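Local coordinates for protein aldehyde dehydrogenase (Trypanosoma brucei, PDB 5MYP) that probably oxidises aldehydes to carboxylic acids with NAD+ as the electron acceptor, as a member of the aldehyde dehydrogenase family, at residues L43-L47 with V84-I88; L80-V84 with Q136-G140; G125-L131 with S153-T159; L279-R283 with V336-A340. All coordinates share one frame; numbering follows the deposited sequence. Where two conformers were deposited one is given.

Interaction 1: residues L43-L47 with V84-I88; sequences LRSLL and VWHLI
An apolar packing contact between two nearly antiparallel helices, in which Leu-43 and Leu-47 interlock with Val-84 and Ile-88, joins helix 36-52 to helix 69-95 in the N-terminal helical layer of the chain. The two short axes come within 9.9 Å at 166°. Val-84 faces both leucines: its CG1, anti to the backbone N (chi1 178°), reaches Leu-47 CB at 3.7 Å and also lies against the carbonyl O of Leu-43, an oxygen already bonded to the backbone N of Leu-47 one turn on. Ile-88 slides past Leu-43 in the opposite direction, its CG1 3.7 Å from Leu-43 CB. In the aldehyde dehydrogenase fold these helices form a layer on the sheet of the Rossmann-like coenzyme-binding domain, and helix 132-143 completes the packing, with Leu-139 touching Leu-43, Leu-46 and Val-84. Leu-43 CD1 also meets Leu-87 CB at 4.1 Å. Toward the surface, Leu-47 brings CD2 to the indole edge of Trp-85, in the ring plane and 3.6 Å from NE1, a van der Waals approach to the pyrrole side of the ring.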
loop_
_atom_site.group_PDB
_atom_site.type_symbol
_atom_site.label_atom_id
_atom_site.label_comp_id
_atom_site.label_asym_id
_atom_site.label_seq_id
_atom_site.Cartn_x
_atom_site.Cartn_y
_atom_site.Cartn_z
ATOM N N LEU A 43 -18.185 17.457 2.322
ATOM C CA LEU A 43 -17.781 17.581 0.919
ATOM C C LEU A 43 -18.462 18.759 0.233
ATOM O O LEU A 43 -17.799 19.527 -0.458
ATOM C CB LEU A 43 -18.043 16.283 0.150
ATOM C CG LEU A 43 -17.160 15.090 0.551
ATOM C CD1 LEU A 43 -17.646 13.851 -0.180
ATOM C CD2 LEU A 43 -15.677 15.339 0.272
ATOM N N ARG A 44 -19.775 18.897 0.429
ATOM C CA ARG A 44 -20.526 20.048 -0.107
ATOM C C ARG A 44 -19.994 21.385 0.424
ATOM O O ARG A 44 -19.930 22.366 -0.314
ATOM C CB ARG A 44 -22.022 19.933 0.208
ATOM C CG ARG A 44 -22.763 18.919 -0.657
ATOM C CD ARG A 44 -24.275 19.098 -0.593
ATOM N NE ARG A 44 -24.767 19.438 0.747
ATOM C CZ ARG A 44 -25.225 18.580 1.665
ATOM N NH1 ARG A 44 -25.292 17.262 1.442
ATOM N NH2 ARG A 44 -25.639 19.054 2.840
ATOM N N SER A 45 -19.611 21.422 1.714
ATOM C CA SER A 45 -19.015 22.619 2.337
ATOM C C SER A 45 -17.640 22.947 1.761
ATOM O O SER A 45 -17.306 24.119 1.590
ATOM C CB SER A 45 -18.904 22.451 3.854
ATOM O OG SER A 45 -20.154 22.116 4.427
ATOM N N LEU A 46 -16.843 21.920 1.466
ATOM C CA LEU A 46 -15.546 22.110 0.794
ATOM C C LEU A 46 -15.709 22.556 -0.668
ATOM O O LEU A 46 -14.893 23.322 -1.169
ATOM C CB LEU A 46 -14.670 20.856 0.900
ATOM C CG LEU A 46 -14.095 20.611 2.296
ATOM C CD1 LEU A 46 -13.461 19.235 2.410
ATOM C CD2 LEU A 46 -13.093 21.690 2.685
ATOM N N LEU A 47 -16.760 22.091 -1.343
ATOM C CA LEU A 47 -17.129 22.641 -2.654
ATOM C C LEU A 47 -17.426 24.136 -2.537
ATOM O O LEU A 47 -16.925 24.935 -3.338
ATOM C CB LEU A 47 -18.335 21.909 -3.254
ATOM C CG LEU A 47 -18.879 22.377 -4.606
ATOM C CD1 LEU A 47 -17.801 22.368 -5.668
ATOM C CD2 LEU A 47 -20.042 21.491 -5.024
ATOM N N VAL A 84 -14.840 16.906 -6.072
ATOM C CA VAL A 84 -15.924 16.949 -5.083
ATOM C C VAL A 84 -17.201 16.346 -5.664
ATOM O O VAL A 84 -17.844 15.516 -5.013
ATOM C CB VAL A 84 -16.249 18.372 -4.569
ATOM C CG1 VAL A 84 -17.425 18.312 -3.592
ATOM C CG2 VAL A 84 -15.054 19.004 -3.876
ATOM N N TRP A 85 -17.565 16.763 -6.875
ATOM C CA TRP A 85 -18.774 16.243 -7.538
ATOM C C TRP A 85 -18.699 14.727 -7.711
ATOM O O TRP A 85 -19.671 14.023 -7.424
ATOM C CB TRP A 85 -18.993 16.863 -8.925
ATOM C CG TRP A 85 -19.306 18.318 -9.003
ATOM C CD1 TRP A 85 -19.420 19.205 -7.973
ATOM C CD2 TRP A 85 -19.501 19.079 -10.209
ATOM N NE1 TRP A 85 -19.710 20.464 -8.458
ATOM C CE2 TRP A 85 -19.757 20.415 -9.826
ATOM C CE3 TRP A 85 -19.489 18.758 -11.578
ATOM C CZ2 TRP A 85 -19.999 21.432 -10.761
ATOM C CZ3 TRP A 85 -19.736 19.771 -12.509
ATOM C CH2 TRP A 85 -19.985 21.091 -12.092
ATOM N N HIS A 86 -17.540 14.232 -8.162
ATOM C CA HIS A 86 -17.297 12.795 -8.283
ATOM C C HIS A 86 -17.532 12.074 -6.955
ATOM O O HIS A 86 -18.271 11.095 -6.905
ATOM C CB HIS A 86 -15.864 12.534 -8.774
ATOM C CG HIS A 86 -15.500 11.085 -8.858
ATOM N ND1 HIS A 86 -15.361 10.422 -10.057
ATOM C CD2 HIS A 86 -15.253 10.168 -7.890
ATOM C CE1 HIS A 86 -15.047 9.159 -9.825
ATOM N NE2 HIS A 86 -14.975 8.981 -8.518
ATOM N N LEU A 87 -16.900 12.562 -5.890
ATOM C CA LEU A 87 -16.963 11.897 -4.583
ATOM C C LEU A 87 -18.369 11.904 -3.976
ATOM O O LEU A 87 -18.796 10.891 -3.422
ATOM C CB LEU A 87 -15.931 12.490 -3.605
ATOM C CG LEU A 87 -14.466 12.165 -3.951
ATOM C CD1 LEU A 87 -13.518 12.974 -3.080
ATOM C CD2 LEU A 87 -14.166 10.674 -3.826
ATOM N N ILE A 88 -19.090 13.020 -4.104
ATOM C CA ILE A 88 -20.482 13.098 -3.632
ATOM C C ILE A 88 -21.382 12.155 -4.447
ATOM O O ILE A 88 -22.122 11.356 -3.867
ATOM C CB ILE A 88 -21.042 14.544 -3.669
ATOM C CG1 ILE A 88 -20.298 15.424 -2.659
ATOM C CG2 ILE A 88 -22.543 14.560 -3.362
ATOM C CD1 ILE A 88 -20.533 16.913 -2.833
#

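Interaction 2: residues L80-V84 with Q136-G140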
loop_
_atom_site.group_PDB
_atom_site.type_symbol
_atom_site.label_atom_id
_atom_site.label_comp_id
_atom_site.label_asym_id
_atom_site.label_seq_id
_atom_site.Cartn_x
_atom_site.Cartn_y
_atom_site.Cartn_z
ATOM N N LEU A 80 -10.479 20.347 -8.736
ATOM C CA LEU A 80 -11.044 20.249 -7.387
ATOM C C LEU A 80 -12.571 20.177 -7.398
ATOM O O LEU A 80 -13.151 19.365 -6.683
ATOM C CB LEU A 80 -10.574 21.408 -6.498
ATOM C CG LEU A 80 -9.137 21.309 -5.978
ATOM C CD1 LEU A 80 -8.761 22.591 -5.261
ATOM C CD2 LEU A 80 -8.949 20.104 -5.061
ATOM N N ARG A 81 -13.209 21.023 -8.204
ATOM C CA ARG A 81 -14.670 21.001 -8.352
ATOM C C ARG A 81 -15.157 19.644 -8.853
ATOM O O ARG A 81 -16.094 19.070 -8.292
ATOM C CB ARG A 81 -15.141 22.108 -9.304
ATOM C CG ARG A 81 -16.643 22.308 -9.321
ATOM C CD ARG A 81 -17.050 23.315 -10.371
ATOM N NE ARG A 81 -17.024 22.724 -11.710
ATOM C CZ ARG A 81 -17.139 23.404 -12.852
ATOM N NH1 ARG A 81 -17.276 24.732 -12.856
ATOM N NH2 ARG A 81 -17.106 22.747 -14.011
ATOM N N ASN A 82 -14.502 19.128 -9.891
ATOM C CA ASN A 82 -14.833 17.812 -10.448
ATOM C C ASN A 82 -14.614 16.682 -9.442
ATOM O O ASN A 82 -15.393 15.733 -9.405
ATOM C CB ASN A 82 -14.025 17.536 -11.723
ATOM C CG ASN A 82 -14.379 18.484 -12.863
ATOM O OD1 ASN A 82 -15.455 19.084 -12.889
ATOM N ND2 ASN A 82 -13.459 18.628 -13.810
ATOM N N GLU A 83 -13.560 16.791 -8.632
ATOM C CA GLU A 83 -13.270 15.800 -7.585
ATOM C C GLU A 83 -14.380 15.745 -6.536
ATOM O O GLU A 83 -14.813 14.658 -6.159
ATOM C CB GLU A 83 -11.930 16.101 -6.902
ATOM C CG GLU A 83 -11.425 15.007 -5.965
ATOM C CD GLU A 83 -10.922 13.766 -6.683
ATOM O OE1 GLU A 83 -10.726 13.794 -7.919
ATOM O OE2 GLU A 83 -10.701 12.746 -5.998
ATOM N N VAL A 84 -14.840 16.906 -6.072
ATOM C CA VAL A 84 -15.924 16.949 -5.083
ATOM C C VAL A 84 -17.201 16.346 -5.664
ATOM O O VAL A 84 -17.844 15.516 -5.013
ATOM C CB VAL A 84 -16.249 18.372 -4.569
ATOM C CG1 VAL A 84 -17.425 18.312 -3.592
ATOM C CG2 VAL A 84 -15.054 19.004 -3.876
ATOM N N GLN A 136 -7.186 18.038 -2.730
ATOM C CA GLN A 136 -7.589 16.821 -3.460
ATOM C C GLN A 136 -7.431 15.549 -2.606
ATOM O O GLN A 136 -8.371 14.758 -2.536
ATOM C CB GLN A 136 -6.893 16.694 -4.828
ATOM C CG GLN A 136 -7.444 15.560 -5.683
ATOM C CD GLN A 136 -7.051 15.644 -7.146
ATOM O OE1 GLN A 136 -6.002 16.172 -7.496
ATOM N NE2 GLN A 136 -7.854 15.037 -8.000
ATOM N N PRO A 137 -6.273 15.365 -1.929
ATOM C CA PRO A 137 -6.161 14.243 -0.979
ATOM C C PRO A 137 -7.149 14.325 0.191
ATOM O O PRO A 137 -7.736 13.314 0.566
ATOM C CB PRO A 137 -4.719 14.355 -0.452
ATOM C CG PRO A 137 -3.993 15.163 -1.464
ATOM C CD PRO A 137 -5.002 16.101 -2.048
ATOM N N LEU A 138 -7.316 15.522 0.756
ATOM C CA LEU A 138 -8.248 15.740 1.866
ATOM C C LEU A 138 -9.677 15.308 1.516
ATOM O O LEU A 138 -10.317 14.607 2.297
ATOM C CB LEU A 138 -8.237 17.209 2.303
ATOM C CG LEU A 138 -9.183 17.600 3.444
ATOM C CD1 LEU A 138 -8.836 16.836 4.719
ATOM C CD2 LEU A 138 -9.144 19.101 3.672
ATOM N N LEU A 139 -10.165 15.728 0.349
ATOM C CA LEU A 139 -11.518 15.363 -0.101
ATOM C C LEU A 139 -11.721 13.848 -0.078
ATOM O O LEU A 139 -12.734 13.359 0.427
ATOM C CB LEU A 139 -11.790 15.902 -1.506
ATOM C CG LEU A 139 -11.941 17.417 -1.634
ATOM C CD1 LEU A 139 -11.853 17.835 -3.093
ATOM C CD2 LEU A 139 -13.247 17.877 -1.007
ATOM N N GLY A 140 -10.737 13.122 -0.604
ATOM C CA GLY A 140 -10.739 11.665 -0.581
ATOM C C GLY A 140 -10.754 11.060 0.814
ATOM O O GLY A 140 -11.505 10.124 1.075
HETATM O O HOH W 1 -9.460 12.700 -3.664
#
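Glu-83 and Gln-136 cross at about a right angle, and their flat ends are turned 77° apart. Gln-136 NE2 donates to Glu-83 OE1 at 3.1 Å, with an N-H...O angle of 154°. The acceptor lies in the amide plane, but the amide comes from above the carboxylate, 78° out of its plane. Glu-83 reaches this place by a bend at chi2, whereas Gln-136 runs extended beyond CG. The other carboxylate oxygen, OE2, accepts from the backbone N of Gly-446 and from a water 2.6 Å away; that water also donates to the carbonyl O of Gln-136, at 2.6 Å. OE2 thus carries the main polar partners of this buried acid, which would probably help to stabilise its negative charge. Beside the polar pair, Leu-139 meets Val-84 at about a right angle, and its CD1 presses to 3.5 Å from Val-84 CG2, a close fit for two methyl groups. Leu-80 lays CD2 against the backbone N of Gln-136, 3.6 Å away. In the Rossmann-like coenzyme-binding domain, helices 69-95 and 132-143 run almost parallel here, the latter connecting strands 110-124 and 147-151, with helix 36-52 against Val-84 and Leu-139.

Interaction 3: residues G125-L131 with S153-T159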
loop_
_atom_site.group_PDB
_atom_site.type_symbol
_atom_site.label_atom_id
_atom_site.label_comp_id
_atom_site.label_asym_id
_atom_site.label_seq_id
_atom_site.Cartn_x
_atom_site.Cartn_y
_atom_site.Cartn_z
ATOM N N GLY A 125 1.129 18.896 2.240
ATOM C CA GLY A 125 1.023 19.533 0.935
ATOM C C GLY A 125 2.361 19.961 0.378
ATOM O O GLY A 125 3.386 19.903 1.061
ATOM N N THR A 126 2.341 20.387 -0.878
ATOM C CA THR A 126 3.517 20.939 -1.536
ATOM C C THR A 126 3.168 22.328 -2.093
ATOM O O THR A 126 2.009 22.761 -2.045
ATOM C CB THR A 126 4.085 19.968 -2.607
ATOM O OG1 THR A 126 5.307 20.496 -3.135
ATOM C CG2 THR A 126 3.093 19.718 -3.740
ATOM N N TRP A 127 4.180 23.015 -2.607
ATOM C CA TRP A 127 4.078 24.443 -2.955
ATOM C C TRP A 127 3.683 24.739 -4.406
ATOM O O TRP A 127 3.207 25.836 -4.690
ATOM C CB TRP A 127 5.391 25.179 -2.634
ATOM C CG TRP A 127 6.604 24.581 -3.271
ATOM C CD1 TRP A 127 7.472 23.692 -2.706
ATOM C CD2 TRP A 127 7.074 24.809 -4.601
ATOM N NE1 TRP A 127 8.458 23.361 -3.597
ATOM C CE2 TRP A 127 8.238 24.029 -4.771
ATOM C CE3 TRP A 127 6.632 25.607 -5.666
ATOM C CZ2 TRP A 127 8.967 24.025 -5.963
ATOM C CZ3 TRP A 127 7.349 25.592 -6.858
ATOM C CH2 TRP A 127 8.504 24.806 -6.993
ATOM N N ASN A 128 3.902 23.791 -5.318
ATOM C CA ASN A 128 3.798 24.073 -6.763
ATOM C C ASN A 128 2.350 24.207 -7.262
ATOM O O ASN A 128 2.063 25.053 -8.113
ATOM C CB ASN A 128 4.610 23.058 -7.595
ATOM C CG ASN A 128 4.050 21.649 -7.541
ATOM O OD1 ASN A 128 3.481 21.233 -6.537
ATOM N ND2 ASN A 128 4.221 20.903 -8.625
ATOM N N TYR A 129 1.453 23.375 -6.731
ATOM C CA TYR A 129 0.005 23.542 -6.905
ATOM C C TYR A 129 -0.591 23.451 -5.502
ATOM O O TYR A 129 -1.080 22.399 -5.094
ATOM C CB TYR A 129 -0.565 22.492 -7.856
ATOM C CG TYR A 129 0.002 22.625 -9.250
ATOM C CD1 TYR A 129 -0.585 23.472 -10.194
ATOM C CD2 TYR A 129 1.147 21.930 -9.615
ATOM C CE1 TYR A 129 -0.049 23.604 -11.466
ATOM C CE2 TYR A 129 1.692 22.054 -10.883
ATOM C CZ TYR A 129 1.096 22.888 -11.808
ATOM O OH TYR A 129 1.646 23.005 -13.069
ATOM N N PRO A 130 -0.510 24.562 -4.745
ATOM C CA PRO A 130 -0.701 24.513 -3.298
ATOM C C PRO A 130 -2.137 24.321 -2.816
ATOM O O PRO A 130 -2.323 23.971 -1.651
ATOM C CB PRO A 130 -0.141 25.860 -2.828
ATOM C CG PRO A 130 -0.356 26.774 -3.984
ATOM C CD PRO A 130 -0.225 25.933 -5.216
ATOM N N LEU A 131 -3.132 24.553 -3.677
ATOM C CA LEU A 131 -4.525 24.282 -3.324
ATOM C C LEU A 131 -4.914 22.859 -3.727
ATOM O O LEU A 131 -5.438 22.104 -2.910
ATOM C CB LEU A 131 -5.463 25.302 -3.979
ATOM C CG LEU A 131 -6.910 25.306 -3.472
ATOM C CD1 LEU A 131 -6.969 25.668 -1.994
ATOM C CD2 LEU A 131 -7.770 26.248 -4.307
ATOM N N SER A 153 2.275 23.696 2.652
ATOM C CA SER A 153 3.668 24.043 2.379
ATOM C C SER A 153 3.947 25.503 2.749
ATOM O O SER A 153 3.172 26.402 2.401
ATOM C CB SER A 153 4.012 23.829 0.909
ATOM O OG SER A 153 5.332 24.265 0.641
ATOM N N GLU A 154 5.068 25.720 3.438
ATOM C CA GLU A 154 5.505 27.069 3.796
ATOM C C GLU A 154 6.044 27.867 2.592
ATOM O O GLU A 154 6.167 29.090 2.675
ATOM C CB GLU A 154 6.520 27.031 4.957
ATOM C CG GLU A 154 7.963 26.663 4.605
ATOM C CD GLU A 154 8.244 25.169 4.615
ATOM O OE1 GLU A 154 7.323 24.361 4.312
ATOM O OE2 GLU A 154 9.401 24.810 4.934
ATOM N N LEU A 155 6.361 27.176 1.494
ATOM C CA LEU A 155 6.810 27.825 0.250
ATOM C C LEU A 155 5.656 28.312 -0.656
ATOM O O LEU A 155 5.909 28.766 -1.771
ATOM C CB LEU A 155 7.759 26.896 -0.530
ATOM C CG LEU A 155 9.148 26.661 0.074
ATOM C CD1 LEU A 155 9.148 25.552 1.115
ATOM C CD2 LEU A 155 10.147 26.318 -1.025
ATOM N N ALA A 156 4.404 28.200 -0.191
ATOM C CA ALA A 156 3.261 28.909 -0.799
ATOM C C ALA A 156 2.474 29.599 0.323
ATOM O O ALA A 156 1.338 29.218 0.621
ATOM C CB ALA A 156 2.382 27.945 -1.578
ATOM N N PRO A 157 3.087 30.620 0.955
ATOM C CA PRO A 157 2.536 31.187 2.185
ATOM C C PRO A 157 1.209 31.935 2.032
ATOM O O PRO A 157 0.370 31.853 2.931
ATOM C CB PRO A 157 3.646 32.130 2.662
ATOM C CG PRO A 157 4.357 32.526 1.422
ATOM C CD PRO A 157 4.348 31.288 0.572
ATOM N N ALA A 158 1.018 32.658 0.930
ATOM C CA ALA A 158 -0.240 33.385 0.700
ATOM C C ALA A 158 -1.427 32.421 0.611
ATOM O O ALA A 158 -2.486 32.669 1.195
ATOM C CB ALA A 158 -0.152 34.245 -0.553
ATOM N N THR A 159 -1.228 31.311 -0.099
ATOM C CA THR A 159 -2.241 30.262 -0.211
ATOM C C THR A 159 -2.485 29.578 1.135
ATOM O O THR A 159 -3.629 29.327 1.496
ATOM C CB THR A 159 -1.851 29.209 -1.272
ATOM O OG1 THR A 159 -1.589 29.862 -2.520
ATOM C CG2 THR A 159 -2.969 28.190 -1.474
HETATM O O HOH W 2 0.559 22.899 0.592
#
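Trp-127 holds CG between its backbone N and carbonyl carbon (chi1 55°), and this turns CB and the pyrrole side of the indole toward Ser-153 and Leu-155. Ser-153 in turn has OG anti to its own N (chi1 176°), which places the oxygen 3.4 Å from Trp-127 CB and lets it accept from Leu-155 N at 3.2 Å, an ST turn inside the type I turn Ser-153 to Ala-156. Leu-155 crosses the tryptophan at a slant: its CB packs 3.6 Å from Trp-127 CB, and CD2 hangs over one face of the indole near CD1. Further along, the Pro-130 ring packs against Ala-156 and Thr-159. Its CB lies 3.5 Å from the methyl CB of Ala-156, and its CG lies 3.6 Å from Thr-159 OG1, whose hydrogen-bond partner is Asp-64 OD2 on helix 54-65. No direct hydrogen bond joins the two segments. Instead a water bridges them, donating to Thr-126 O at 3.0 Å and accepting from Ser-153 N at 2.8 Å, while the carbonyl O of Trp-127, buried here beside Ala-156 CB, has no partner in the model. The Thr-126 side chain is about 6 Å from that of Cys-259, a predicted active-site residue. In the Rossmann-like coenzyme-binding domain, the contact packs the loop after strand 110-124 against the turn and first helical residues after the parallel neighbouring strand 147-151; helices 54-65 and 69-95 cover Pro-130, Leu-131 and Thr-159.

Interaction 4: residues L279-R283 with V336-A340; sequences LAEAR and VGGEA
Arg-283 NH2 is held by two oxygens, donating to Glu-339 OE1 at 2.8 Å and to the carbonyl O of Pro-349 on strand 346-353. The second terminal nitrogen, NH1, reaches Glu-339 OE2 at 2.9 Å, completing a bidentate, end-on salt bridge. Both bonds are almost straight, at 173°, and the guanidinium and carboxylate planes lie only 16° apart. OE2 uses its syn lone pair, and OE1 is met on the syn side slightly out of plane, so two bonds fix the rotation of each group. A bend at chi3 (79°) swings the guanidinium into this position, beyond an otherwise extended start of the chain. Over one guanidinium face lie Val-336 CG1, 3.8 Å from Arg-283 NE, and Gly-337 CA, 3.3 Å from Arg-283 NH2. Gly-337 has a positive phi and no side chain, so its CA can come this close to the face. One turn back on the helix, the Ala-280 methyl packs against Val-336, 3.9 Å from its CG2. The pairing ties helix 272-287 to the glycine-containing turn between strands 333-336 and 340-341, which both pair antiparallel with strand 346-353: helix-on-sheet packing at the border of the mixed sheet of the catalytic domain of an aldehyde dehydrogenase.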
loop_
_atom_site.group_PDB
_atom_site.type_symbol
_atom_site.label_atom_id
_atom_site.label_comp_id
_atom_site.label_asym_id
_atom_site.label_seq_id
_atom_site.Cartn_x
_atom_site.Cartn_y
_atom_site.Cartn_z
ATOM N N LEU A 279 9.054 23.308 -31.586
ATOM C CA LEU A 279 9.049 23.741 -30.175
ATOM C C LEU A 279 9.322 25.240 -30.033
ATOM O O LEU A 279 8.681 25.913 -29.222
ATOM C CB LEU A 279 10.062 22.934 -29.345
ATOM C CG LEU A 279 9.696 21.472 -29.044
ATOM C CD1 LEU A 279 10.898 20.694 -28.529
ATOM C CD2 LEU A 279 8.552 21.393 -28.044
ATOM N N ALA A 280 10.264 25.752 -30.825
ATOM C CA ALA A 280 10.570 27.189 -30.849
ATOM C C ALA A 280 9.357 28.014 -31.272
ATOM O O ALA A 280 9.050 29.023 -30.643
ATOM C CB ALA A 280 11.750 27.482 -31.770
ATOM N N GLU A 281 8.667 27.574 -32.323
ATOM C CA GLU A 281 7.455 28.257 -32.790
ATOM C C GLU A 281 6.336 28.220 -31.754
ATOM O O GLU A 281 5.686 29.240 -31.519
ATOM C CB GLU A 281 6.957 27.677 -34.126
ATOM C CG GLU A 281 7.867 27.960 -35.318
ATOM C CD GLU A 281 8.159 29.442 -35.511
ATOM O OE1 GLU A 281 7.199 30.246 -35.513
ATOM O OE2 GLU A 281 9.350 29.806 -35.648
ATOM N N ALA A 282 6.127 27.056 -31.134
ATOM C CA ALA A 282 5.137 26.913 -30.061
ATOM C C ALA A 282 5.426 27.853 -28.885
ATOM O O ALA A 282 4.508 28.484 -28.354
ATOM C CB ALA A 282 5.077 25.469 -29.580
ATOM N N ARG A 283 6.700 27.950 -28.501
ATOM C CA ARG A 283 7.127 28.830 -27.405
ATOM C C ARG A 283 6.809 30.303 -27.679
ATOM O O ARG A 283 6.281 30.995 -26.803
ATOM C CB ARG A 283 8.626 28.672 -27.136
ATOM C CG ARG A 283 9.100 29.295 -25.834
ATOM C CD ARG A 283 10.612 29.202 -25.698
ATOM N NE ARG A 283 11.298 30.231 -26.492
ATOM C CZ ARG A 283 12.214 31.098 -26.046
ATOM N NH1 ARG A 283 12.733 31.985 -26.892
ATOM N NH2 ARG A 283 12.636 31.094 -24.783
ATOM N N VAL A 336 17.391 26.796 -28.264
ATOM C CA VAL A 336 16.281 27.751 -28.202
ATOM C C VAL A 336 16.228 28.364 -26.804
ATOM O O VAL A 336 16.329 27.650 -25.808
ATOM C CB VAL A 336 14.923 27.073 -28.509
ATOM C CG1 VAL A 336 13.768 28.074 -28.423
ATOM C CG2 VAL A 336 14.947 26.418 -29.884
ATOM N N GLY A 337 16.097 29.685 -26.743
ATOM C CA GLY A 337 15.809 30.388 -25.497
ATOM C C GLY A 337 17.023 30.762 -24.662
ATOM O O GLY A 337 17.969 31.357 -25.170
ATOM N N GLY A 338 16.983 30.422 -23.375
ATOM C CA GLY A 338 18.050 30.765 -22.433
ATOM C C GLY A 338 17.922 32.141 -21.799
ATOM O O GLY A 338 18.815 32.563 -21.065
ATOM N N GLU A 339 16.800 32.821 -22.034
ATOM C CA GLU A 339 16.586 34.171 -21.514
ATOM C C GLU A 339 16.162 34.071 -20.053
ATOM O O GLU A 339 15.360 33.193 -19.697
ATOM C CB GLU A 339 15.509 34.923 -22.306
ATOM C CG GLU A 339 15.685 34.905 -23.824
ATOM C CD GLU A 339 14.943 33.770 -24.513
ATOM O OE1 GLU A 339 14.640 32.756 -23.847
ATOM O OE2 GLU A 339 14.657 33.883 -25.724
ATOM N N ALA A 340 16.703 34.954 -19.214
ATOM C CA ALA A 340 16.406 34.931 -17.784
ATOM C C ALA A 340 16.565 36.290 -17.110
ATOM O O ALA A 340 17.260 37.169 -17.618
ATOM C CB ALA A 340 17.283 33.904 -17.088
#

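Interactions 1 and 2 lie about 7 Å apart between centres, use successive turns of helix 69-95 and share Val-84, so helices 36-52, 69-95 and 132-143 form one continuous packed layer around Leu-139. Interaction 3, about 17 Å between centres from interaction 2, touches it through Leu-80 and Leu-131, and their segments alternate along the chain: the loop 125-131 leads directly into the helix that carries 136-140. This links the helical layer to the strand ends near the predicted active site. Interaction 4 comes last in the chain, about 28 Å or more between centres from the others. As in the family, interactions 1 to 3 build the coenzyme-binding domain, and interaction 4 the catalytic domain with its separate sheet.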